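Local coordinates for protein xyloglucan-specific endo-beta-1,4-glucanase (Uncultured bacterium, PDB 4W88) that hydrolyses the beta-1,4-glucan backbone of xyloglucan from within the chain, as a glycoside hydrolase family 5 endoglucanase of ruminal origin, at residues T21-G26 and R59-F64; D101-T106 and G146-R151. The protein carries 1 engineered substitution. One frame throughout, in Å; residues are numbered along the deposited sequence.

Contact 1. Residues T21-G26 and R59-F64; sequences TLDATG and RIPVTF
T63 offers its hydroxyl to D23 because OG1 stands anti to its own carbonyl carbon (chi1 -58°), while D23 holds CG between its backbone N and carbonyl carbon (chi1 44°), which lays the carboxylate alongside the P61 ring. T63 OG1 donates to D23 O at 2.7 Å and also accepts from H104 N. The same residue's amide, T63 N, donates to L22 O at 3.0 Å in a nearly straight bond (173°). D23 OD1 lies 3.6 Å from P61 CG. T21 N donates to D23 OD1 at 2.7 Å from above the carboxylate plane, inside the type I turn T21-A24, and OD2 takes N20 N. An alanine at D23 would probably leave the T21 and N20 amides without their acceptor and open a gap beside P61. L22 packs side by side with its neighbours, CD1 being 3.8 Å from I60 CG2 and CB 4.0 Å from V62 CG2. Water 1 accepts from L22 N and donates to P61 O. The loop after the first barrel strand is thus docked on the chain leaving the second through the T63 amide and hydroxyl, with water-mediated links, and the turn carboxylate, held by two amides, is set beside the pocket occupied by TRS.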
# COMPACT_ATOMS: atom_id res chain seq x y z
N THR A 21 2.32 -4.65 11.46
CA THR A 21 1.18 -5.14 12.30
C THR A 21 0.69 -6.46 11.70
O THR A 21 1.38 -7.47 11.91
CB THR A 21 0.17 -4.02 12.50
OG1 THR A 21 0.85 -2.83 12.97
CG2 THR A 21 -0.92 -4.36 13.42
N LEU A 22 -0.40 -6.47 10.92
CA LEU A 22 -0.84 -7.72 10.32
C LEU A 22 0.11 -8.23 9.22
O LEU A 22 0.03 -9.38 8.78
CB LEU A 22 -2.25 -7.60 9.83
CG LEU A 22 -3.27 -7.24 10.92
CD1 LEU A 22 -4.61 -7.10 10.25
CD2 LEU A 22 -3.37 -8.32 11.98
N ASP A 23 1.01 -7.35 8.78
CA ASP A 23 2.06 -7.65 7.82
C ASP A 23 3.27 -8.28 8.44
O ASP A 23 4.12 -8.81 7.71
CB ASP A 23 2.51 -6.39 7.04
CG ASP A 23 2.70 -5.15 7.93
OD1 ASP A 23 1.84 -4.83 8.81
OD2 ASP A 23 3.73 -4.44 7.69
N ALA A 24 3.37 -8.20 9.76
CA ALA A 24 4.48 -8.83 10.44
C ALA A 24 4.47 -10.36 10.27
O ALA A 24 3.43 -10.98 10.25
CB ALA A 24 4.47 -8.46 11.92
N THR A 25 5.65 -10.96 10.26
CA THR A 25 5.81 -12.37 9.81
C THR A 25 6.30 -13.30 10.91
O THR A 25 6.54 -14.48 10.66
CB THR A 25 6.81 -12.43 8.66
OG1 THR A 25 8.10 -12.01 9.12
CG2 THR A 25 6.30 -11.62 7.45
N GLY A 26 6.38 -12.81 12.15
CA GLY A 26 6.70 -13.68 13.25
C GLY A 26 5.45 -14.40 13.72
O GLY A 26 4.33 -14.14 13.26
N ARG A 59 -4.84 1.94 5.03
CA ARG A 59 -4.32 0.77 4.36
C ARG A 59 -3.93 -0.23 5.49
O ARG A 59 -3.22 0.14 6.45
CB ARG A 59 -3.19 1.10 3.42
CG ARG A 59 -2.58 -0.12 2.73
CD ARG A 59 -1.73 0.41 1.58
NE ARG A 59 -1.05 -0.51 0.67
CZ ARG A 59 0.21 -0.89 0.77
NH1 ARG A 59 0.94 -0.62 1.82
NH2 ARG A 59 0.75 -1.49 -0.27
N ILE A 60 -4.44 -1.47 5.35
CA ILE A 60 -4.22 -2.54 6.29
C ILE A 60 -3.40 -3.58 5.59
O ILE A 60 -3.92 -4.45 4.86
CB ILE A 60 -5.55 -3.13 6.76
CG1 ILE A 60 -6.43 -2.01 7.42
CG2 ILE A 60 -5.34 -4.27 7.76
CD1 ILE A 60 -7.87 -2.33 7.70
N PRO A 61 -2.08 -3.46 5.73
CA PRO A 61 -1.23 -4.47 5.09
C PRO A 61 -1.30 -5.77 5.87
O PRO A 61 -1.24 -5.78 7.09
CB PRO A 61 0.14 -3.86 5.17
CG PRO A 61 0.09 -2.89 6.30
CD PRO A 61 -1.31 -2.40 6.38
N VAL A 62 -1.38 -6.87 5.13
CA VAL A 62 -1.53 -8.18 5.73
C VAL A 62 -0.62 -9.19 5.03
O VAL A 62 -0.65 -9.29 3.80
CB VAL A 62 -2.95 -8.71 5.66
CG1 VAL A 62 -3.06 -10.01 6.40
CG2 VAL A 62 -3.95 -7.73 6.26
N THR A 63 0.15 -9.95 5.79
CA THR A 63 0.94 -11.02 5.20
C THR A 63 0.23 -12.30 5.56
O THR A 63 0.04 -12.64 6.74
CB THR A 63 2.43 -11.07 5.73
OG1 THR A 63 3.02 -9.77 5.45
CG2 THR A 63 3.20 -12.15 5.01
N PHE A 64 -0.13 -13.04 4.52
CA PHE A 64 -0.94 -14.26 4.73
C PHE A 64 -0.12 -15.53 4.81
O PHE A 64 -0.55 -16.48 5.43
CB PHE A 64 -1.93 -14.36 3.58
CG PHE A 64 -3.01 -13.34 3.69
CD1 PHE A 64 -4.12 -13.60 4.52
CD2 PHE A 64 -2.92 -12.13 3.04
CE1 PHE A 64 -5.12 -12.63 4.65
CE2 PHE A 64 -3.95 -11.15 3.22
CZ PHE A 64 -5.04 -11.41 4.06
O HOH W 1 -1.60 -4.28 9.40
O HOH W 2 1.20 -12.36 9.34

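Contact 2. Residues D101-T106 and G146-R151. With BGC (beta-D-glucopyranose), chain C; TRS (2-amino-2-hydroxymethyl-propane-1,3-diol), chain E.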
# COMPACT_ATOMS: atom_id res chain seq x y z
N ASP A 101 -4.49 -5.30 1.51
CA ASP A 101 -3.57 -5.91 0.58
C ASP A 101 -3.18 -7.34 0.95
O ASP A 101 -3.65 -7.88 1.96
CB ASP A 101 -2.33 -5.03 0.35
CG ASP A 101 -1.22 -5.17 1.40
OD1 ASP A 101 -1.27 -6.01 2.27
OD2 ASP A 101 -0.18 -4.37 1.22
N THR A 102 -2.34 -7.95 0.10
CA THR A 102 -1.39 -8.97 0.58
C THR A 102 -0.03 -8.25 0.61
O THR A 102 0.23 -7.35 -0.20
CB THR A 102 -1.34 -10.23 -0.31
OG1 THR A 102 -0.64 -9.99 -1.58
CG2 THR A 102 -2.69 -10.81 -0.55
N HIS A 103 0.85 -8.69 1.50
CA HIS A 103 1.99 -7.89 1.85
C HIS A 103 3.33 -8.66 1.66
O HIS A 103 3.75 -8.79 0.50
CB HIS A 103 1.83 -7.17 3.19
CG HIS A 103 2.56 -5.86 3.21
ND1 HIS A 103 2.06 -4.72 2.59
CD2 HIS A 103 3.73 -5.49 3.78
CE1 HIS A 103 2.91 -3.73 2.78
NE2 HIS A 103 3.92 -4.17 3.49
N HIS A 104 3.95 -9.16 2.72
CA HIS A 104 5.30 -9.73 2.61
C HIS A 104 5.25 -11.20 2.11
O HIS A 104 6.06 -12.06 2.54
CB HIS A 104 6.04 -9.66 3.94
CG HIS A 104 6.44 -8.25 4.31
ND1 HIS A 104 7.12 -7.39 3.44
CD2 HIS A 104 6.24 -7.56 5.46
CE1 HIS A 104 7.33 -6.26 4.06
NE2 HIS A 104 6.81 -6.33 5.28
N GLU A 105 4.29 -11.47 1.25
CA GLU A 105 4.24 -12.72 0.49
C GLU A 105 5.55 -12.97 -0.27
O GLU A 105 5.93 -14.11 -0.52
CB GLU A 105 3.10 -12.71 -0.53
CG GLU A 105 1.76 -12.23 0.03
CD GLU A 105 1.23 -12.89 1.32
OE1 GLU A 105 1.56 -14.08 1.58
OE2 GLU A 105 0.51 -12.19 2.09
N THR A 106 6.21 -11.86 -0.56
CA THR A 106 7.48 -11.76 -1.27
C THR A 106 8.66 -12.40 -0.47
O THR A 106 9.76 -12.69 -1.06
CB THR A 106 7.78 -10.27 -1.55
OG1 THR A 106 7.44 -9.43 -0.41
CG2 THR A 106 7.01 -9.82 -2.80
N GLY A 146 -3.91 -6.09 -4.80
CA GLY A 146 -3.62 -7.51 -4.95
C GLY A 146 -2.28 -7.99 -4.38
O GLY A 146 -2.23 -9.06 -3.75
N MSE A 147 -1.25 -7.14 -4.54
CA MSE A 147 0.13 -7.47 -4.18
C MSE A 147 0.80 -6.23 -3.66
O MSE A 147 0.39 -5.09 -3.96
CB MSE A 147 0.95 -7.99 -5.40
CG MSE A 147 0.27 -9.20 -6.04
SE MSE A 147 1.35 -9.82 -7.58
CE MSE A 147 0.69 -8.58 -8.93
N ASN A 148 1.89 -6.46 -2.93
CA ASN A 148 2.76 -5.38 -2.41
C ASN A 148 4.18 -5.61 -2.86
O ASN A 148 4.79 -6.65 -2.54
CB ASN A 148 2.75 -5.35 -0.90
CG ASN A 148 3.55 -4.19 -0.35
OD1 ASN A 148 3.15 -3.04 -0.55
ND2 ASN A 148 4.73 -4.49 0.18
N GLU A 149 4.67 -4.69 -3.68
CA GLU A 149 6.03 -4.73 -4.17
C GLU A 149 6.48 -6.08 -4.74
O GLU A 149 7.52 -6.58 -4.37
CB GLU A 149 6.98 -4.20 -3.14
CG GLU A 149 6.67 -2.77 -2.72
CD GLU A 149 7.62 -2.13 -1.72
OE1 GLU A 149 8.43 -2.83 -1.05
OE2 GLU A 149 7.52 -0.85 -1.56
N PRO A 150 5.63 -6.70 -5.55
CA PRO A 150 5.98 -8.04 -6.05
C PRO A 150 7.29 -8.00 -6.84
O PRO A 150 7.47 -7.10 -7.68
CB PRO A 150 4.79 -8.39 -6.94
CG PRO A 150 4.23 -7.04 -7.42
CD PRO A 150 4.37 -6.19 -6.15
N ARG A 151 8.19 -8.93 -6.58
CA ARG A 151 9.53 -8.86 -7.12
C ARG A 151 10.28 -10.16 -6.82
O ARG A 151 9.72 -11.04 -6.16
CB ARG A 151 10.32 -7.65 -6.52
CG ARG A 151 10.52 -7.78 -5.00
CD ARG A 151 10.89 -6.48 -4.27
NE ARG A 151 11.25 -6.74 -2.88
CZ ARG A 151 10.43 -6.95 -1.86
NH1 ARG A 151 9.14 -6.96 -2.01
NH2 ARG A 151 10.90 -7.15 -0.64
C2 BGC C . 12.92 0.17 0.10
C3 BGC C . 11.46 -0.28 0.30
C4 BGC C . 10.50 0.71 -0.26
C5 BGC C . 11.20 0.94 -1.66
C6 BGC C . 10.32 1.96 -2.28
C1 BGC C . 13.51 0.27 -1.26
O2 BGC C . 13.61 -0.91 0.54
O3 BGC C . 11.29 -0.39 1.69
O4 BGC C . 9.07 0.33 0.09
O5 BGC C . 12.70 1.24 -1.66
O6 BGC C . 10.51 2.23 -3.65
C TRS E . 7.79 -1.65 2.95
C1 TRS E . 7.24 -2.58 1.85
C2 TRS E . 9.19 -2.21 3.24
C3 TRS E . 6.72 -1.56 4.06
N TRS E . 7.88 -0.30 2.38
O1 TRS E . 5.99 -2.15 1.34
O2 TRS E . 9.38 -1.60 4.49
O3 TRS E . 6.31 -2.95 4.56
O HOH W 3 2.19 -9.19 -1.91
O HOH W 4 6.32 -6.92 -0.24
O HOH W 5 8.94 -8.48 1.46
O HOH W 6 10.61 -11.75 -3.64
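The H103 imidazole and the N148 amide lie stacked, their planes 18° apart, with N148 CG 3.2 Å from H103 CE1. N148 reaches that ring face with CG anti to its backbone N (chi1 -176°). Both ring nitrogens of H103 are engaged: ND1 donates to the syn lone pair of D101 OD2 at 2.6 Å, exactly in the ring plane, and NE2 bonds to O3 of TRS, probably from the crystallisation liquor, at 2.9 Å. N148 ND2 donates to TRS O1, also 2.9 Å. These loops leave the C-terminal ends of strands 97-101 and 142-145, adjacent in the closed eight-stranded TIM barrel, and N148-E149 is consistent with the Asn-Glu pair that follows the fourth strand in clan GH-A glycosidases, whose Glu is the usual acid/base. E149 extends into the glycan pocket, where OE2 accepts a bond from glucose O4 at 2.6 Å. Nearer the strand ends, T102 OG1 donates to G146 O (2.8 Å). T106 crosses the R151 side chain at about a right angle and sets CG2 3.6 Å from E149 O. R151 NH1 donates to E149 O at 2.9 Å, in the guanidinium plane, while R151 NE pairs with E158. Water 4 links T106 OG1 to N148 O and ND2.

In the fold
Both contacts are buried and join loops at the C-terminal ends of neighbouring barrel strands: contact 1 the first and second, contact 2 the third and fourth. Their centres lie about 10 Å apart. Contact 1 reaches toward the surface at T25, which is partly exposed, and relies on backbone groups, the T63 hydroxyl, the D23 carboxylate and aliphatic packing. Contact 2 borders the sugar-binding pocket and is richer in histidine, amide, guanidinium and water. They hold different strands but touch directly: R59 NH2 meets N148 OD1 at 2.9 Å, probably a hydrogen bond that fixes the amide's rotation, and F64 N lies 2.7 Å from E105 OE2, also probably bonded. Segment 59-64 links them: its 60-63 part meets 21-26, while R59 and F64 turn to N148 and E105.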